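Local coordinates for halogenase (Chondromyces crocatus, PDB 3E1T), which probably chlorinates a precursor of the myxobacterial product chondrochloren, as a variant FAD-dependent halogenase, at residues 42-47 / 279-284; 187-192 / 307-312; 71-76 / 110-115. One frame throughout, in Å; residues are numbered along the deposited sequence.

All three contacts gather round the one FAD, at overlapping stretches of it. Interaction 1 runs along the cofactor from the adenosine ribose to the dimethylbenzene end of the flavin, interaction 2 packs against the flavin and the start of the ribityl chain, and in interaction 3 Arg-110 comes to the adenosine-side phosphate with a weak bond and lies beside the ribityl chain. Interactions 1 and 2, with centres about 14 Å apart, share a sheet in which strands 281-284 and 189-197 are neighbours. Interactions 1 and 3 are joined by a salt bridge, Arg-43 NH1 to Asp-114 OD2 at 2.7 Å. Interactions 2 and 3 do not touch, their nearest atoms being about 6 Å apart.

Interaction 1. Residues 42-47 / 279-284; sequences PRHQIG and EIRIRK. With FAD (flavin-adenine dinucleotide), chain C.
Arg-281 lays its guanidinium flat on the imidazole of His-44, the two groups coming from opposite directions with centres 3.9 Å apart and planes at 30°. NH2 sits over the ring face, 2.9 Å from His-44 ND1, but the angle is poor and this is a stack, not a hydrogen bond. Each partner is held at its polar end by something else: His-44 NE2 bonds to Tyr-195 OH and Arg-281 NH1 to the carbonyl of Asp-276. With CG of His-44 anti to the backbone N (chi1 174°), the ring extends across to the arginine. With an alanine here the Arg-281 guanidinium would probably lose its stacking surface and be freer to turn, and the Tyr-195 hydroxyl is likely to be left without its imidazole partner.

Two residues on, Arg-283 bends back at chi2 and chi3 and slides past Ile-46, its NH1 3.8 Å from Ile-46 CG2. The same guanidinium presents a face to the flavin methyl C8M, 3.5 Å from NH1. A water accepts from NH1 and donates to Gln-45 OE1, bridging the segments.

Residues 42-47 carry further polar holds on FAD. Arg-43 NE and NH2 both donate to O3B of the ribose, NH2 at 2.9 Å, and FAD O2' donates to Ile-46 O. Gly-47 passes so close to the ribityl O2' that a side chain would clash with it. Loop 42-47 and strand 281-284 thus form part of the FAD pocket, where a long loop after strand 33-36 of the parallel, Rossmann-type sheet follows the extended cofactor.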
# COMPACT_ATOMS: atom_id res chain seq x y z
N PRO A 42 15.88 0.26 -13.90
CA PRO A 42 14.62 -0.20 -13.31
C PRO A 42 14.78 -1.50 -12.51
O PRO A 42 15.66 -2.31 -12.82
CB PRO A 42 13.73 -0.43 -14.54
CG PRO A 42 14.68 -0.81 -15.62
CD PRO A 42 15.98 -0.08 -15.33
N ARG A 43 13.93 -1.68 -11.49
CA ARG A 43 13.97 -2.89 -10.65
C ARG A 43 12.57 -3.39 -10.29
O ARG A 43 11.64 -2.60 -10.13
CB ARG A 43 14.80 -2.63 -9.38
CG ARG A 43 14.29 -1.49 -8.47
CD ARG A 43 13.41 -1.99 -7.30
NE ARG A 43 12.81 -0.87 -6.56
CZ ARG A 43 11.68 -0.26 -6.91
NH1 ARG A 43 11.01 -0.66 -7.99
NH2 ARG A 43 11.22 0.75 -6.17
N HIS A 44 12.43 -4.71 -10.16
CA HIS A 44 11.14 -5.31 -9.82
C HIS A 44 10.70 -4.98 -8.40
O HIS A 44 11.50 -5.04 -7.47
CB HIS A 44 11.17 -6.84 -9.96
CG HIS A 44 9.92 -7.51 -9.49
ND1 HIS A 44 9.76 -7.99 -8.21
CD2 HIS A 44 8.75 -7.76 -10.13
CE1 HIS A 44 8.55 -8.51 -8.08
NE2 HIS A 44 7.92 -8.39 -9.23
N GLN A 45 9.43 -4.66 -8.27
CA GLN A 45 8.77 -4.55 -6.97
C GLN A 45 7.29 -4.95 -7.15
O GLN A 45 6.70 -4.72 -8.21
CB GLN A 45 8.96 -3.11 -6.42
CG GLN A 45 8.23 -2.72 -5.13
CD GLN A 45 8.45 -3.63 -3.92
OE1 GLN A 45 8.61 -4.83 -4.04
NE2 GLN A 45 8.41 -3.03 -2.75
N ILE A 46 6.72 -5.59 -6.13
CA ILE A 46 5.29 -5.93 -6.12
C ILE A 46 4.48 -4.66 -5.80
O ILE A 46 5.01 -3.75 -5.20
CB ILE A 46 4.98 -7.08 -5.10
CG1 ILE A 46 3.56 -7.64 -5.30
CG2 ILE A 46 5.17 -6.60 -3.65
CD1 ILE A 46 3.33 -8.28 -6.68
N GLY A 47 3.22 -4.61 -6.22
CA GLY A 47 2.38 -3.44 -5.98
C GLY A 47 1.96 -2.76 -7.26
O GLY A 47 2.28 -1.59 -7.48
N GLU A 279 10.53 -15.62 -11.31
CA GLU A 279 10.68 -16.08 -9.94
C GLU A 279 9.31 -16.05 -9.25
O GLU A 279 8.42 -15.30 -9.65
CB GLU A 279 11.69 -15.18 -9.22
CG GLU A 279 12.79 -15.95 -8.47
CD GLU A 279 13.80 -16.63 -9.40
OE1 GLU A 279 14.50 -15.92 -10.16
OE2 GLU A 279 13.90 -17.88 -9.36
N ILE A 280 9.13 -16.89 -8.24
CA ILE A 280 7.97 -16.72 -7.38
C ILE A 280 8.40 -16.30 -5.97
O ILE A 280 9.21 -16.97 -5.33
CB ILE A 280 6.97 -17.93 -7.41
CG1 ILE A 280 6.91 -18.67 -6.07
CG2 ILE A 280 7.18 -18.85 -8.63
CD1 ILE A 280 5.61 -19.40 -5.88
N ARG A 281 7.89 -15.15 -5.54
CA ARG A 281 8.34 -14.53 -4.29
C ARG A 281 7.36 -14.76 -3.15
O ARG A 281 6.20 -15.10 -3.38
CB ARG A 281 8.52 -13.02 -4.46
CG ARG A 281 8.91 -12.49 -5.85
CD ARG A 281 10.35 -12.77 -6.22
NE ARG A 281 10.98 -11.64 -6.91
CZ ARG A 281 10.82 -11.34 -8.20
NH1 ARG A 281 10.03 -12.06 -8.99
NH2 ARG A 281 11.47 -10.30 -8.71
N ILE A 282 7.84 -14.56 -1.92
CA ILE A 282 6.97 -14.54 -0.75
C ILE A 282 7.08 -13.20 -0.01
O ILE A 282 8.16 -12.61 0.08
CB ILE A 282 7.24 -15.75 0.21
CG1 ILE A 282 6.09 -15.89 1.22
CG2 ILE A 282 8.59 -15.60 0.93
CD1 ILE A 282 6.10 -17.15 2.03
N ARG A 283 5.94 -12.71 0.48
CA ARG A 283 5.90 -11.58 1.40
C ARG A 283 5.09 -11.96 2.64
O ARG A 283 3.99 -12.50 2.54
CB ARG A 283 5.31 -10.33 0.74
CG ARG A 283 6.27 -9.59 -0.19
CD ARG A 283 7.39 -8.83 0.58
NE ARG A 283 6.86 -7.86 1.54
CZ ARG A 283 6.37 -6.67 1.21
NH1 ARG A 283 6.36 -6.26 -0.05
NH2 ARG A 283 5.90 -5.87 2.16
N LYS A 284 5.65 -11.67 3.80
CA LYS A 284 5.12 -12.13 5.07
C LYS A 284 5.21 -10.96 6.03
O LYS A 284 5.99 -10.03 5.80
CB LYS A 284 6.00 -13.29 5.52
CG LYS A 284 5.79 -13.85 6.90
CD LYS A 284 6.50 -15.19 7.03
CE LYS A 284 7.98 -15.10 6.66
NZ LYS A 284 8.82 -14.38 7.67
PA FAD C . 8.96 0.70 -1.98
O1A FAD C . 8.15 0.60 -3.24
O2A FAD C . 9.24 -0.60 -1.30
O5B FAD C . 10.37 1.40 -2.36
C5B FAD C . 11.34 1.69 -1.38
C4B FAD C . 12.71 1.88 -2.05
O4B FAD C . 13.73 2.06 -1.09
C3B FAD C . 13.09 0.65 -2.86
O3B FAD C . 13.37 1.07 -4.18
C2B FAD C . 14.35 0.12 -2.20
O2B FAD C . 15.27 -0.30 -3.17
C1B FAD C . 14.87 1.33 -1.45
N9A FAD C . 15.64 1.04 -0.23
C8A FAD C . 15.45 0.05 0.71
N7A FAD C . 16.40 0.20 1.66
C5A FAD C . 17.18 1.26 1.36
C6A FAD C . 18.30 1.85 1.97
N6A FAD C . 18.88 1.29 3.04
N1A FAD C . 18.87 2.95 1.39
C2A FAD C . 18.40 3.46 0.20
N3A FAD C . 17.31 2.86 -0.40
C4A FAD C . 16.71 1.79 0.17
N1 FAD C . 0.04 -1.65 -3.63
C2 FAD C . -0.76 -1.17 -4.63
O2 FAD C . -0.88 0.05 -4.74
N3 FAD C . -1.41 -2.05 -5.48
C4 FAD C . -1.25 -3.42 -5.33
O4 FAD C . -1.81 -4.21 -6.09
C4X FAD C . -0.45 -3.91 -4.30
N5 FAD C . -0.27 -5.27 -4.12
C5X FAD C . 0.55 -5.73 -3.10
C6 FAD C . 0.73 -7.10 -2.90
C7 FAD C . 1.56 -7.56 -1.86
C7M FAD C . 1.57 -9.02 -1.53
C8 FAD C . 2.19 -6.64 -1.02
C8M FAD C . 2.92 -7.08 0.24
C9 FAD C . 2.01 -5.28 -1.23
C9A FAD C . 1.19 -4.81 -2.26
N10 FAD C . 1.03 -3.45 -2.45
C10 FAD C . 0.21 -3.00 -3.46
C1' FAD C . 1.82 -2.46 -1.61
C2' FAD C . 3.01 -1.82 -2.34
O2' FAD C . 3.95 -2.84 -2.61
C3' FAD C . 3.68 -0.75 -1.47
O3' FAD C . 2.72 -0.06 -0.70
C4' FAD C . 4.43 0.33 -2.25
O4' FAD C . 5.47 -0.26 -2.99
C5' FAD C . 5.02 1.34 -1.26
O5' FAD C . 5.97 2.14 -1.92
P FAD C . 7.20 2.80 -1.12
O1P FAD C . 7.72 3.97 -1.92
O2P FAD C . 6.76 3.25 0.24
O3P FAD C . 8.24 1.62 -0.90
O HOH W 1 8.43 -6.68 -2.07

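Interaction 2. Residues 187-192 / 307-312; sequences FQNVAL and FVDPVF. With FAD (flavin-adenine dinucleotide), chain C.
Val-308 and Phe-187 make the chief apolar contact. Methyl CG1 of the valine lies over one face of the phenyl ring in a CH-pi contact, 4.1 Å from the centroid and 27° off the ring normal, nearest to CE2 and CZ. That branch is swung opposite the backbone N of Val-308 (chi1 -170°). Asp-309 adds its CB obliquely, 3.5 Å from Phe-187 CD1, with carboxylate and ring planes only 28° apart.

On the polar side, the buried Asp-309 carboxylate has both oxygens engaged: OD2 with Tyr-366 OH and OD1 with Tyr-286 OH. Two hydroxyls on separate oxygens should hold the group against rotation and would be expected to ease the burial of its charge.

Contacts with FAD come from both segments. Pro-310 brings CB to 3.6 Å from flavin C6, and Ala-191 touches methyl C7M through its own CB. Phe-307 meets the cofactor obliquely, CE1 reaching 3.4 Å from C1' of the ribityl chain. All three belong to the FAD pocket.

The contact joins the first residues of strand 189-197, and the loop just ahead of them, to the loop between strand 306-307 and helix 315-333. Helix 340-368 covers it, with Tyr-359 and Tyr-366 both meeting the Phe-187 ring edge-to-face, while Trp-219 of strand 218-224 packs on Asp-309, Pro-310 and Val-311.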
# COMPACT_ATOMS: atom_id res chain seq x y z
N PHE A 187 -4.43 -9.18 9.96
CA PHE A 187 -3.87 -9.43 8.64
C PHE A 187 -2.57 -10.24 8.73
O PHE A 187 -1.54 -9.86 8.18
CB PHE A 187 -3.66 -8.10 7.89
CG PHE A 187 -4.93 -7.29 7.72
CD1 PHE A 187 -5.86 -7.65 6.75
CD2 PHE A 187 -5.20 -6.22 8.55
CE1 PHE A 187 -7.04 -6.92 6.60
CE2 PHE A 187 -6.36 -5.48 8.40
CZ PHE A 187 -7.28 -5.83 7.40
N GLN A 188 -2.66 -11.37 9.41
CA GLN A 188 -1.52 -12.26 9.62
C GLN A 188 -1.45 -13.24 8.45
O GLN A 188 -1.71 -14.44 8.60
CB GLN A 188 -1.69 -12.99 10.95
CG GLN A 188 -0.41 -13.51 11.57
CD GLN A 188 -0.61 -13.89 13.03
OE1 GLN A 188 -0.94 -13.05 13.87
NE2 GLN A 188 -0.43 -15.18 13.34
N ASN A 189 -1.10 -12.69 7.29
CA ASN A 189 -1.17 -13.40 6.03
C ASN A 189 0.19 -13.41 5.36
O ASN A 189 1.06 -12.58 5.67
CB ASN A 189 -2.17 -12.72 5.08
CG ASN A 189 -3.51 -12.39 5.73
OD1 ASN A 189 -4.18 -11.43 5.34
ND2 ASN A 189 -3.92 -13.20 6.70
N VAL A 190 0.38 -14.36 4.44
CA VAL A 190 1.54 -14.39 3.57
C VAL A 190 1.07 -14.42 2.12
O VAL A 190 0.10 -15.11 1.79
CB VAL A 190 2.45 -15.61 3.87
CG1 VAL A 190 2.95 -15.56 5.30
CG2 VAL A 190 1.70 -16.90 3.63
N ALA A 191 1.71 -13.62 1.27
CA ALA A 191 1.41 -13.65 -0.16
C ALA A 191 2.48 -14.46 -0.90
O ALA A 191 3.67 -14.34 -0.60
CB ALA A 191 1.31 -12.27 -0.72
N LEU A 192 2.04 -15.27 -1.84
CA LEU A 192 2.92 -16.10 -2.66
C LEU A 192 2.55 -15.80 -4.10
O LEU A 192 1.41 -16.03 -4.48
CB LEU A 192 2.67 -17.57 -2.35
CG LEU A 192 3.52 -18.62 -3.07
CD1 LEU A 192 5.00 -18.49 -2.68
CD2 LEU A 192 3.01 -20.00 -2.73
N PHE A 307 1.38 -0.32 6.61
CA PHE A 307 0.74 -1.00 5.49
C PHE A 307 -0.43 -1.86 6.01
O PHE A 307 -0.34 -2.43 7.09
CB PHE A 307 1.74 -1.87 4.72
CG PHE A 307 1.14 -2.56 3.52
CD1 PHE A 307 0.73 -1.82 2.41
CD2 PHE A 307 0.95 -3.94 3.52
CE1 PHE A 307 0.15 -2.46 1.32
CE2 PHE A 307 0.37 -4.58 2.44
CZ PHE A 307 -0.01 -3.84 1.33
N VAL A 308 -1.53 -1.91 5.25
CA VAL A 308 -2.69 -2.75 5.63
C VAL A 308 -2.64 -4.17 5.04
O VAL A 308 -2.26 -5.11 5.73
CB VAL A 308 -4.05 -2.08 5.32
CG1 VAL A 308 -5.19 -2.89 5.98
CG2 VAL A 308 -4.08 -0.63 5.84
N ASP A 309 -3.02 -4.32 3.77
CA ASP A 309 -3.20 -5.63 3.13
C ASP A 309 -3.50 -5.36 1.66
O ASP A 309 -4.03 -4.31 1.33
CB ASP A 309 -4.37 -6.40 3.81
CG ASP A 309 -4.51 -7.83 3.34
OD1 ASP A 309 -3.77 -8.72 3.82
OD2 ASP A 309 -5.38 -8.09 2.47
N PRO A 310 -3.13 -6.29 0.75
CA PRO A 310 -3.28 -6.02 -0.68
C PRO A 310 -4.70 -5.92 -1.26
O PRO A 310 -4.84 -5.50 -2.41
CB PRO A 310 -2.56 -7.21 -1.34
CG PRO A 310 -1.76 -7.85 -0.27
CD PRO A 310 -2.49 -7.59 0.99
N VAL A 311 -5.75 -6.32 -0.53
CA VAL A 311 -7.08 -6.26 -1.13
C VAL A 311 -7.53 -4.80 -1.21
O VAL A 311 -7.31 -4.04 -0.26
CB VAL A 311 -8.13 -7.19 -0.45
CG1 VAL A 311 -8.35 -6.84 0.98
CG2 VAL A 311 -9.45 -7.15 -1.23
N PHE A 312 -8.12 -4.44 -2.34
CA PHE A 312 -8.44 -3.06 -2.71
C PHE A 312 -7.25 -2.12 -3.01
O PHE A 312 -7.43 -0.93 -3.22
CB PHE A 312 -9.47 -2.42 -1.76
CG PHE A 312 -10.87 -2.91 -1.97
CD1 PHE A 312 -11.48 -3.76 -1.05
CD2 PHE A 312 -11.57 -2.56 -3.13
CE1 PHE A 312 -12.78 -4.23 -1.26
CE2 PHE A 312 -12.87 -3.01 -3.34
CZ PHE A 312 -13.47 -3.86 -2.41
PA FAD C . 8.96 0.70 -1.98
O1A FAD C . 8.15 0.60 -3.24
O2A FAD C . 9.24 -0.60 -1.30
O5B FAD C . 10.37 1.40 -2.36
C5B FAD C . 11.34 1.69 -1.38
C4B FAD C . 12.71 1.88 -2.05
O4B FAD C . 13.73 2.06 -1.09
C3B FAD C . 13.09 0.65 -2.86
O3B FAD C . 13.37 1.07 -4.18
C2B FAD C . 14.35 0.12 -2.20
O2B FAD C . 15.27 -0.30 -3.17
C1B FAD C . 14.87 1.33 -1.45
N9A FAD C . 15.64 1.04 -0.23
C8A FAD C . 15.45 0.05 0.71
N7A FAD C . 16.40 0.20 1.66
C5A FAD C . 17.18 1.26 1.36
C6A FAD C . 18.30 1.85 1.97
N6A FAD C . 18.88 1.29 3.04
N1A FAD C . 18.87 2.95 1.39
C2A FAD C . 18.40 3.46 0.20
N3A FAD C . 17.31 2.86 -0.40
C4A FAD C . 16.71 1.79 0.17
N1 FAD C . 0.04 -1.65 -3.63
C2 FAD C . -0.76 -1.17 -4.63
O2 FAD C . -0.88 0.05 -4.74
N3 FAD C . -1.41 -2.05 -5.48
C4 FAD C . -1.25 -3.42 -5.33
O4 FAD C . -1.81 -4.21 -6.09
C4X FAD C . -0.45 -3.91 -4.30
N5 FAD C . -0.27 -5.27 -4.12
C5X FAD C . 0.55 -5.73 -3.10
C6 FAD C . 0.73 -7.10 -2.90
C7 FAD C . 1.56 -7.56 -1.86
C7M FAD C . 1.57 -9.02 -1.53
C8 FAD C . 2.19 -6.64 -1.02
C8M FAD C . 2.92 -7.08 0.24
C9 FAD C . 2.01 -5.28 -1.23
C9A FAD C . 1.19 -4.81 -2.26
N10 FAD C . 1.03 -3.45 -2.45
C10 FAD C . 0.21 -3.00 -3.46
C1' FAD C . 1.82 -2.46 -1.61
C2' FAD C . 3.01 -1.82 -2.34
O2' FAD C . 3.95 -2.84 -2.61
C3' FAD C . 3.68 -0.75 -1.47
O3' FAD C . 2.72 -0.06 -0.70
C4' FAD C . 4.43 0.33 -2.25
O4' FAD C . 5.47 -0.26 -2.99
C5' FAD C . 5.02 1.34 -1.26
O5' FAD C . 5.97 2.14 -1.92
P FAD C . 7.20 2.80 -1.12
O1P FAD C . 7.72 3.97 -1.92
O2P FAD C . 6.76 3.25 0.24
O3P FAD C . 8.24 1.62 -0.90

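Interaction 3. Residues 71-76 / 110-115; sequences AGFPIK and RARFDD. With FAD (flavin-adenine dinucleotide), chain C.
Arg-112 grips the carbonyl oxygen of Ala-71 end-on with two nitrogens. The stronger bond is NH2 to Ala-71 O at 2.8 Å, with an N-H...O angle of 158°, made in the carbonyl plane on a lone pair. NH1 reaches the same oxygen at 3.2 Å, less straight at 136° and from above the carbonyl plane. The oxygen lies close to the guanidinium plane for both, so the fork fixes how the group is turned. Bent at chi3, the arginine chain directs this end at the backbone just ahead of Gly-72, where the chain leaves helical angles with a positive phi.

On the inner side of helix 110-123, Arg-110 forms a salt bridge within the segment, NH1 to Asp-114 OD2 at 2.8 Å. That carboxylate oxygen also pairs with Arg-43. Arg-110 NH1 makes a weak bond to phosphate oxygen O1A of FAD, and its NH2 is modelled so close to ribityl O4' that the detail there is doubtful.

Packing follows outward from the fork. Phe-73 comes from the opposite direction, its CE1 over one face of the Arg-112 guanidinium and 3.3 Å from NH1, the two planes 49° apart and hence not stacked. The CE2 side of the ring approaches Phe-113, the two side chains crossing at about a right angle, with Phe-73 CE2 4.2 Å from CD1 at the edge of the Phe-113 ring.

The chemistry divides the helix start between two tasks. Arg-112 ties it to the loop before strand 75-82 through a neutral carbonyl, whereas Arg-110, steadied by Asp-114, turns its positive charge to the FAD pyrophosphate and is likely to offset part of the negative charge there.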
# COMPACT_ATOMS: atom_id res chain seq x y z
N ALA A 71 2.49 5.03 -22.03
CA ALA A 71 3.22 3.89 -21.47
C ALA A 71 2.66 2.54 -21.88
O ALA A 71 3.40 1.55 -21.90
CB ALA A 71 3.27 4.01 -19.96
N GLY A 72 1.37 2.48 -22.20
CA GLY A 72 0.74 1.22 -22.59
C GLY A 72 0.40 0.35 -21.39
O GLY A 72 0.46 -0.89 -21.47
N PHE A 73 0.06 0.99 -20.28
CA PHE A 73 -0.42 0.30 -19.09
C PHE A 73 -1.90 0.00 -19.31
O PHE A 73 -2.65 0.91 -19.68
CB PHE A 73 -0.31 1.20 -17.84
CG PHE A 73 1.09 1.59 -17.45
CD1 PHE A 73 2.14 0.67 -17.46
CD2 PHE A 73 1.36 2.88 -17.00
CE1 PHE A 73 3.42 1.04 -17.07
CE2 PHE A 73 2.64 3.27 -16.61
CZ PHE A 73 3.68 2.35 -16.65
N PRO A 74 -2.33 -1.25 -19.07
CA PRO A 74 -3.76 -1.56 -19.10
C PRO A 74 -4.58 -0.60 -18.25
O PRO A 74 -4.15 -0.20 -17.17
CB PRO A 74 -3.83 -2.97 -18.51
CG PRO A 74 -2.54 -3.57 -18.90
CD PRO A 74 -1.53 -2.45 -18.80
N ILE A 75 -5.76 -0.24 -18.75
CA ILE A 75 -6.63 0.74 -18.10
C ILE A 75 -7.59 0.04 -17.15
O ILE A 75 -8.38 -0.81 -17.57
CB ILE A 75 -7.45 1.58 -19.13
CG1 ILE A 75 -6.51 2.44 -19.99
CG2 ILE A 75 -8.52 2.45 -18.45
CD1 ILE A 75 -5.92 1.70 -21.19
N LYS A 76 -7.52 0.40 -15.87
CA LYS A 76 -8.31 -0.23 -14.83
C LYS A 76 -9.53 0.62 -14.48
O LYS A 76 -9.40 1.71 -13.93
CB LYS A 76 -7.42 -0.48 -13.60
CG LYS A 76 -8.12 -1.02 -12.37
CD LYS A 76 -7.23 -0.82 -11.15
CE LYS A 76 -7.86 -1.45 -9.93
NZ LYS A 76 -6.97 -1.31 -8.74
N ARG A 110 5.84 -2.34 -12.08
CA ARG A 110 6.43 -1.43 -11.11
C ARG A 110 7.84 -0.99 -11.49
O ARG A 110 8.21 0.17 -11.28
CB ARG A 110 6.43 -2.07 -9.73
CG ARG A 110 6.37 -1.08 -8.63
CD ARG A 110 5.04 -0.35 -8.61
NE ARG A 110 4.74 0.15 -7.27
CZ ARG A 110 5.59 0.19 -6.24
NH1 ARG A 110 6.85 -0.21 -6.35
NH2 ARG A 110 5.18 0.67 -5.09
N ALA A 111 8.61 -1.91 -12.06
CA ALA A 111 9.93 -1.61 -12.61
C ALA A 111 9.88 -0.35 -13.48
O ALA A 111 10.61 0.61 -13.23
CB ALA A 111 10.48 -2.81 -13.40
N ARG A 112 8.98 -0.37 -14.48
CA ARG A 112 8.81 0.74 -15.43
C ARG A 112 8.17 1.95 -14.79
O ARG A 112 8.48 3.08 -15.15
CB ARG A 112 7.90 0.34 -16.60
CG ARG A 112 8.17 -0.99 -17.27
CD ARG A 112 7.12 -1.21 -18.36
NE ARG A 112 6.99 -0.03 -19.21
CZ ARG A 112 5.88 0.34 -19.85
NH1 ARG A 112 4.75 -0.37 -19.74
NH2 ARG A 112 5.89 1.43 -20.61
N PHE A 113 7.22 1.70 -13.89
CA PHE A 113 6.48 2.78 -13.26
C PHE A 113 7.35 3.58 -12.28
O PHE A 113 7.35 4.81 -12.32
CB PHE A 113 5.23 2.22 -12.56
CG PHE A 113 4.39 3.27 -11.91
CD1 PHE A 113 3.62 4.13 -12.67
CD2 PHE A 113 4.36 3.39 -10.51
CE1 PHE A 113 2.83 5.11 -12.06
CE2 PHE A 113 3.57 4.35 -9.90
CZ PHE A 113 2.81 5.22 -10.68
N ASP A 114 8.08 2.87 -11.42
CA ASP A 114 8.98 3.53 -10.46
C ASP A 114 10.08 4.28 -11.22
O ASP A 114 10.36 5.43 -10.92
CB ASP A 114 9.61 2.51 -9.50
CG ASP A 114 8.59 1.88 -8.54
OD1 ASP A 114 7.40 2.21 -8.63
OD2 ASP A 114 9.00 1.06 -7.70
N ASP A 115 10.68 3.61 -12.21
CA ASP A 115 11.72 4.21 -13.07
C ASP A 115 11.20 5.49 -13.71
O ASP A 115 11.82 6.55 -13.62
CB ASP A 115 12.20 3.22 -14.14
CG ASP A 115 13.42 3.72 -14.90
OD1 ASP A 115 14.38 4.22 -14.26
OD2 ASP A 115 13.43 3.61 -16.15
PA FAD C . 8.96 0.70 -1.98
O1A FAD C . 8.15 0.60 -3.24
O2A FAD C . 9.24 -0.60 -1.30
O5B FAD C . 10.37 1.40 -2.36
C5B FAD C . 11.34 1.69 -1.38
C4B FAD C . 12.71 1.88 -2.05
O4B FAD C . 13.73 2.06 -1.09
C3B FAD C . 13.09 0.65 -2.86
O3B FAD C . 13.37 1.07 -4.18
C2B FAD C . 14.35 0.12 -2.20
O2B FAD C . 15.27 -0.30 -3.17
C1B FAD C . 14.87 1.33 -1.45
N9A FAD C . 15.64 1.04 -0.23
C8A FAD C . 15.45 0.05 0.71
N7A FAD C . 16.40 0.20 1.66
C5A FAD C . 17.18 1.26 1.36
C6A FAD C . 18.30 1.85 1.97
N6A FAD C . 18.88 1.29 3.04
N1A FAD C . 18.87 2.95 1.39
C2A FAD C . 18.40 3.46 0.20
N3A FAD C . 17.31 2.86 -0.40
C4A FAD C . 16.71 1.79 0.17
N1 FAD C . 0.04 -1.65 -3.63
C2 FAD C . -0.76 -1.17 -4.63
O2 FAD C . -0.88 0.05 -4.74
N3 FAD C . -1.41 -2.05 -5.48
C4 FAD C . -1.25 -3.42 -5.33
O4 FAD C . -1.81 -4.21 -6.09
C4X FAD C . -0.45 -3.91 -4.30
N5 FAD C . -0.27 -5.27 -4.12
C5X FAD C . 0.55 -5.73 -3.10
C6 FAD C . 0.73 -7.10 -2.90
C7 FAD C . 1.56 -7.56 -1.86
C7M FAD C . 1.57 -9.02 -1.53
C8 FAD C . 2.19 -6.64 -1.02
C8M FAD C . 2.92 -7.08 0.24
C9 FAD C . 2.01 -5.28 -1.23
C9A FAD C . 1.19 -4.81 -2.26
N10 FAD C . 1.03 -3.45 -2.45
C10 FAD C . 0.21 -3.00 -3.46
C1' FAD C . 1.82 -2.46 -1.61
C2' FAD C . 3.01 -1.82 -2.34
O2' FAD C . 3.95 -2.84 -2.61
C3' FAD C . 3.68 -0.75 -1.47
O3' FAD C . 2.72 -0.06 -0.70
C4' FAD C . 4.43 0.33 -2.25
O4' FAD C . 5.47 -0.26 -2.99
C5' FAD C . 5.02 1.34 -1.26
O5' FAD C . 5.97 2.14 -1.92
P FAD C . 7.20 2.80 -1.12
O1P FAD C . 7.72 3.97 -1.92
O2P FAD C . 6.76 3.25 0.24
O3P FAD C . 8.24 1.62 -0.90